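Local coordinates for Non-structural maintenance of chromosomes element 1 homolog (Xenopus laevis, PDB 7DG2), which probably acts as a RING-type E3 ubiquitin ligase together with a MAGE-family partner, as a component of the SMC5-SMC6 complex in DNA repair, at residues Leu12-Val26 with Glu71-Val83. Numbering follows the deposited sequence.
Sequences LQALMSHGIMEGSAV and EDGLTYYALVNRV
Glu-22 does three jobs here: it ends strand 20-22, pairs with Tyr-76 and is the N-cap of helix 23-36. Its CG stands opposite the backbone N (chi1 -174°) and lies near Leu-74 CD1, while CB rests 3.8 Å from CE2 of the Tyr-76 ring. A bend at chi2 turns the carboxylate back to the helix start. There OE1 takes the N-H of Ser-24, and OE2 receives Ser-24 OG at 2.6 Å on its syn lone pair. A water links OE1 to Thr-75 N. Within segment 71-83, Tyr-76 OH donates to Asp-72 OD2 at 2.6 Å, which ties the ring to the Asx turn of Asp-72. On the same sheet face, Ile-20 CD1 lies 3.8 Å from Tyr-76 CB, and Ile-20 CB faces Ala-78 CB.

The backbones pair antiparallel. Met-21 N to Tyr-77 O and Tyr-77 N to Met-21 O are both 2.8 Å. Leu-79 N to Gly-19 O and Gly-23 N to Thr-75 O extend the pairing. Gly-19 is the first residue to leave helical geometry, with positive phi (78°), and strand 20-22 follows at once.

Val-26 CG1 sits over one face of the Tyr-77 ring, 4.1 Å from its centroid, a CH-pi contact. Leu-79 reaches toward helix 6-18: its CD2 meets Leu-12 CD1 at 4.0 Å and also Met-16 CB, while its CB meets Leu-15 CG.

Within this chain, strand 20-22 is an outer strand of a three-stranded antiparallel sheet, with 75-81 central and 62-68 beyond it, consistent with a winged-helix domain. Helix 46-57 packs on Leu-12, Tyr-77 and Leu-79; helix 163-176 packs on Ile-20 and Ala-78.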
loop_
_atom_site.group_PDB
_atom_site.type_symbol
_atom_site.label_atom_id
_atom_site.label_comp_id
_atom_site.label_asym_id
_atom_site.label_seq_id
_atom_site.Cartn_x
_atom_site.Cartn_y
_atom_site.Cartn_z
ATOM N N LEU A 12 10.031 4.207 7.760
ATOM C CA LEU A 12 9.396 4.712 6.546
ATOM C C LEU A 12 8.634 3.602 5.828
ATOM O O LEU A 12 7.510 3.820 5.349
ATOM C CB LEU A 12 10.457 5.344 5.639
ATOM C CG LEU A 12 9.985 5.848 4.276
ATOM C CD1 LEU A 12 8.822 6.848 4.443
ATOM C CD2 LEU A 12 11.165 6.473 3.506
ATOM N N GLN A 13 9.209 2.395 5.774
ATOM C CA GLN A 13 8.498 1.276 5.153
ATOM C C GLN A 13 7.181 0.991 5.863
ATOM O O GLN A 13 6.145 0.791 5.217
ATOM C CB GLN A 13 9.374 0.028 5.147
ATOM C CG GLN A 13 10.571 0.145 4.208
ATOM C CD GLN A 13 11.254 -1.184 4.005
ATOM O OE1 GLN A 13 10.727 -2.229 4.409
ATOM N NE2 GLN A 13 12.423 -1.161 3.365
ATOM N N ALA A 14 7.199 0.959 7.197
ATOM C CA ALA A 14 5.973 0.693 7.947
ATOM C C ALA A 14 4.926 1.776 7.695
ATOM O O ALA A 14 3.752 1.481 7.441
ATOM C CB ALA A 14 6.288 0.584 9.446
ATOM N N LEU A 15 5.346 3.039 7.715
ATOM C CA LEU A 15 4.396 4.123 7.482
ATOM C C LEU A 15 3.876 4.113 6.049
ATOM O O LEU A 15 2.689 4.389 5.813
ATOM C CB LEU A 15 5.042 5.468 7.812
ATOM C CG LEU A 15 4.069 6.645 7.780
ATOM C CD1 LEU A 15 2.834 6.376 8.665
ATOM C CD2 LEU A 15 4.776 7.917 8.233
ATOM N N MET A 16 4.740 3.795 5.080
ATOM C CA MET A 16 4.280 3.655 3.700
ATOM C C MET A 16 3.177 2.607 3.602
ATOM O O MET A 16 2.193 2.785 2.864
ATOM C CB MET A 16 5.463 3.285 2.793
ATOM C CG MET A 16 5.107 3.178 1.351
ATOM S SD MET A 16 6.560 2.896 0.305
ATOM C CE MET A 16 7.876 3.243 1.468
ATOM N N SER A 17 3.315 1.506 4.351
ATOM C CA SER A 17 2.341 0.429 4.242
ATOM C C SER A 17 1.026 0.798 4.903
ATOM O O SER A 17 -0.032 0.346 4.453
ATOM C CB SER A 17 2.885 -0.871 4.845
ATOM O OG SER A 17 2.849 -0.853 6.255
ATOM N N HIS A 18 1.073 1.634 5.940
ATOM C CA HIS A 18 -0.140 2.051 6.637
ATOM C C HIS A 18 -0.740 3.339 6.096
ATOM O O HIS A 18 -1.946 3.578 6.291
ATOM C CB HIS A 18 0.162 2.237 8.124
ATOM C CG HIS A 18 0.312 0.949 8.865
ATOM N ND1 HIS A 18 -0.769 0.177 9.225
ATOM C CD2 HIS A 18 1.413 0.293 9.304
ATOM C CE1 HIS A 18 -0.342 -0.898 9.865
ATOM N NE2 HIS A 18 0.977 -0.847 9.934
ATOM N N GLY A 19 0.066 4.187 5.475
ATOM C CA GLY A 19 -0.368 5.513 5.024
ATOM C C GLY A 19 -0.430 6.515 6.154
ATOM O O GLY A 19 0.130 7.612 6.046
ATOM N N ILE A 20 -1.063 6.140 7.261
ATOM C CA ILE A 20 -1.264 7.013 8.411
ATOM C C ILE A 20 -1.214 6.161 9.672
ATOM O O ILE A 20 -1.628 4.997 9.665
ATOM C CB ILE A 20 -2.604 7.774 8.285
ATOM C CG1 ILE A 20 -2.829 8.672 9.504
ATOM C CG2 ILE A 20 -3.745 6.789 8.123
ATOM C CD1 ILE A 20 -3.920 9.753 9.271
ATOM N N MET A 21 -0.670 6.726 10.749
ATOM C CA MET A 21 -0.559 6.026 12.024
ATOM C C MET A 21 -0.799 7.003 13.165
ATOM O O MET A 21 -0.366 8.153 13.098
ATOM C CB MET A 21 0.827 5.370 12.192
ATOM C CG MET A 21 1.153 4.305 11.137
ATOM S SD MET A 21 2.736 3.501 11.481
ATOM C CE MET A 21 2.601 3.418 13.283
ATOM N N GLU A 22 -1.460 6.530 14.225
ATOM C CA GLU A 22 -1.697 7.358 15.404
ATOM C C GLU A 22 -0.404 7.548 16.208
ATOM O O GLU A 22 0.506 6.715 16.172
ATOM C CB GLU A 22 -2.792 6.719 16.262
ATOM C CG GLU A 22 -3.264 7.532 17.454
ATOM C CD GLU A 22 -2.445 7.247 18.695
ATOM O OE1 GLU A 22 -2.214 8.181 19.503
ATOM O OE2 GLU A 22 -2.012 6.083 18.836
ATOM N N GLY A 23 -0.345 8.654 16.960
ATOM C CA GLY A 23 0.912 9.079 17.565
ATOM C C GLY A 23 1.516 8.071 18.526
ATOM O O GLY A 23 2.729 7.843 18.511
ATOM N N SER A 24 0.690 7.459 19.382
ATOM C CA SER A 24 1.240 6.479 20.320
ATOM C C SER A 24 1.783 5.254 19.585
ATOM O O SER A 24 2.816 4.694 19.972
ATOM C CB SER A 24 0.196 6.084 21.368
ATOM O OG SER A 24 -0.683 5.087 20.898
ATOM N N ALA A 25 1.132 4.847 18.493
ATOM C CA ALA A 25 1.694 3.762 17.688
ATOM C C ALA A 25 2.992 4.173 16.997
ATOM O O ALA A 25 3.885 3.333 16.803
ATOM C CB ALA A 25 0.677 3.286 16.650
ATOM N N VAL A 26 3.118 5.448 16.610
ATOM C CA VAL A 26 4.344 5.935 15.977
ATOM C C VAL A 26 5.504 5.948 16.967
ATOM O O VAL A 26 6.639 5.597 16.618
ATOM C CB VAL A 26 4.104 7.328 15.367
ATOM C CG1 VAL A 26 5.429 7.998 14.996
ATOM C CG2 VAL A 26 3.174 7.209 14.154
ATOM N N GLU A 71 -12.348 14.146 15.100
ATOM C CA GLU A 71 -13.224 13.501 16.070
ATOM C C GLU A 71 -12.500 13.240 17.385
ATOM O O GLU A 71 -12.943 13.682 18.452
ATOM C CB GLU A 71 -13.773 12.192 15.497
ATOM C CG GLU A 71 -14.536 12.357 14.198
ATOM C CD GLU A 71 -15.515 11.227 13.961
ATOM O OE1 GLU A 71 -16.275 11.288 12.973
ATOM O OE2 GLU A 71 -15.530 10.280 14.776
ATOM N N ASP A 72 -11.377 12.532 17.326
ATOM C CA ASP A 72 -10.786 11.974 18.532
ATOM C C ASP A 72 -9.719 12.857 19.163
ATOM O O ASP A 72 -9.264 12.542 20.266
ATOM C CB ASP A 72 -10.208 10.580 18.238
ATOM C CG ASP A 72 -9.248 10.566 17.053
ATOM O OD1 ASP A 72 -8.647 11.616 16.740
ATOM O OD2 ASP A 72 -9.107 9.492 16.436
ATOM N N GLY A 73 -9.309 13.942 18.510
ATOM C CA GLY A 73 -8.281 14.798 19.067
ATOM C C GLY A 73 -6.903 14.179 19.156
ATOM O O GLY A 73 -6.000 14.792 19.733
ATOM N N LEU A 74 -6.713 12.987 18.598
ATOM C CA LEU A 74 -5.423 12.313 18.637
ATOM C C LEU A 74 -4.487 12.859 17.559
ATOM O O LEU A 74 -4.918 13.388 16.533
ATOM C CB LEU A 74 -5.607 10.810 18.451
ATOM C CG LEU A 74 -6.492 10.115 19.479
ATOM C CD1 LEU A 74 -6.751 8.677 19.070
ATOM C CD2 LEU A 74 -5.857 10.192 20.859
ATOM N N THR A 75 -3.186 12.737 17.818
ATOM C CA THR A 75 -2.173 13.106 16.835
ATOM C C THR A 75 -1.943 11.952 15.866
ATOM O O THR A 75 -1.897 10.787 16.267
ATOM C CB THR A 75 -0.865 13.491 17.538
ATOM O OG1 THR A 75 -1.050 14.727 18.246
ATOM C CG2 THR A 75 0.281 13.662 16.542
ATOM N N TYR A 76 -1.841 12.281 14.578
ATOM C CA TYR A 76 -1.567 11.305 13.524
ATOM C C TYR A 76 -0.349 11.738 12.722
ATOM O O TYR A 76 -0.105 12.933 12.530
ATOM C CB TYR A 76 -2.771 11.152 12.567
ATOM C CG TYR A 76 -3.937 10.447 13.215
ATOM C CD1 TYR A 76 -4.881 11.157 13.950
ATOM C CD2 TYR A 76 -4.075 9.071 13.121
ATOM C CE1 TYR A 76 -5.934 10.510 14.562
ATOM C CE2 TYR A 76 -5.126 8.415 13.730
ATOM C CZ TYR A 76 -6.059 9.145 14.448
ATOM O OH TYR A 76 -7.112 8.499 15.062
ATOM N N TYR A 77 0.420 10.748 12.259
ATOM C CA TYR A 77 1.486 10.946 11.290
ATOM C C TYR A 77 1.067 10.298 9.979
ATOM O O TYR A 77 0.536 9.183 9.978
ATOM C CB TYR A 77 2.803 10.322 11.757
ATOM C CG TYR A 77 3.450 11.049 12.919
ATOM C CD1 TYR A 77 2.924 10.952 14.202
ATOM C CD2 TYR A 77 4.589 11.821 12.728
ATOM C CE1 TYR A 77 3.521 11.617 15.267
ATOM C CE2 TYR A 77 5.194 12.476 13.797
ATOM C CZ TYR A 77 4.645 12.378 15.053
ATOM O OH TYR A 77 5.252 13.039 16.111
ATOM N N ALA A 78 1.287 10.994 8.870
ATOM C CA ALA A 78 0.935 10.431 7.571
ATOM C C ALA A 78 2.018 10.728 6.545
ATOM O O ALA A 78 2.575 11.830 6.518
ATOM C CB ALA A 78 -0.403 10.976 7.058
ATOM N N LEU A 79 2.297 9.744 5.688
ATOM C CA LEU A 79 3.185 9.924 4.546
ATOM C C LEU A 79 2.337 10.451 3.394
ATOM O O LEU A 79 1.448 9.745 2.904
ATOM C CB LEU A 79 3.859 8.603 4.170
ATOM C CG LEU A 79 4.795 8.699 2.957
ATOM C CD1 LEU A 79 5.985 9.638 3.256
ATOM C CD2 LEU A 79 5.298 7.303 2.580
ATOM N N VAL A 80 2.586 11.690 2.980
ATOM C CA VAL A 80 1.724 12.344 2.002
ATOM C C VAL A 80 2.536 12.763 0.781
ATOM O O VAL A 80 3.730 13.065 0.858
ATOM C CB VAL A 80 0.974 13.556 2.614
ATOM C CG1 VAL A 80 0.072 13.085 3.740
ATOM C CG2 VAL A 80 1.936 14.617 3.122
ATOM N N ASN A 81 1.863 12.753 -0.362
ATOM C CA ASN A 81 2.416 13.292 -1.585
ATOM C C ASN A 81 2.213 14.802 -1.620
ATOM O O ASN A 81 1.237 15.330 -1.082
ATOM C CB ASN A 81 1.740 12.636 -2.782
ATOM C CG ASN A 81 2.256 13.166 -4.082
ATOM O OD1 ASN A 81 3.463 13.315 -4.254
ATOM N ND2 ASN A 81 1.350 13.483 -5.001
ATOM N N ARG A 82 3.147 15.506 -2.256
ATOM C CA ARG A 82 3.122 16.962 -2.201
ATOM C C ARG A 82 3.231 17.612 -3.578
ATOM O O ARG A 82 3.484 18.819 -3.658
ATOM C CB ARG A 82 4.224 17.469 -1.262
ATOM C CG ARG A 82 3.797 17.436 0.226
ATOM C CD ARG A 82 2.706 18.487 0.436
ATOM N NE ARG A 82 1.918 18.400 1.673
ATOM C CZ ARG A 82 0.725 17.805 1.770
ATOM N NH1 ARG A 82 0.184 17.191 0.715
ATOM N NH2 ARG A 82 0.064 17.826 2.930
ATOM N N VAL A 83 3.019 16.869 -4.666
ATOM C CA VAL A 83 3.125 17.455 -6.000
ATOM C C VAL A 83 2.065 16.872 -6.925
ATOM O O VAL A 83 1.639 15.720 -6.786
ATOM C CB VAL A 83 4.543 17.264 -6.598
ATOM C CG1 VAL A 83 4.765 15.813 -6.994
ATOM C CG2 VAL A 83 4.763 18.198 -7.781
HETATM O O HOH W 1 -2.158 10.813 19.925
#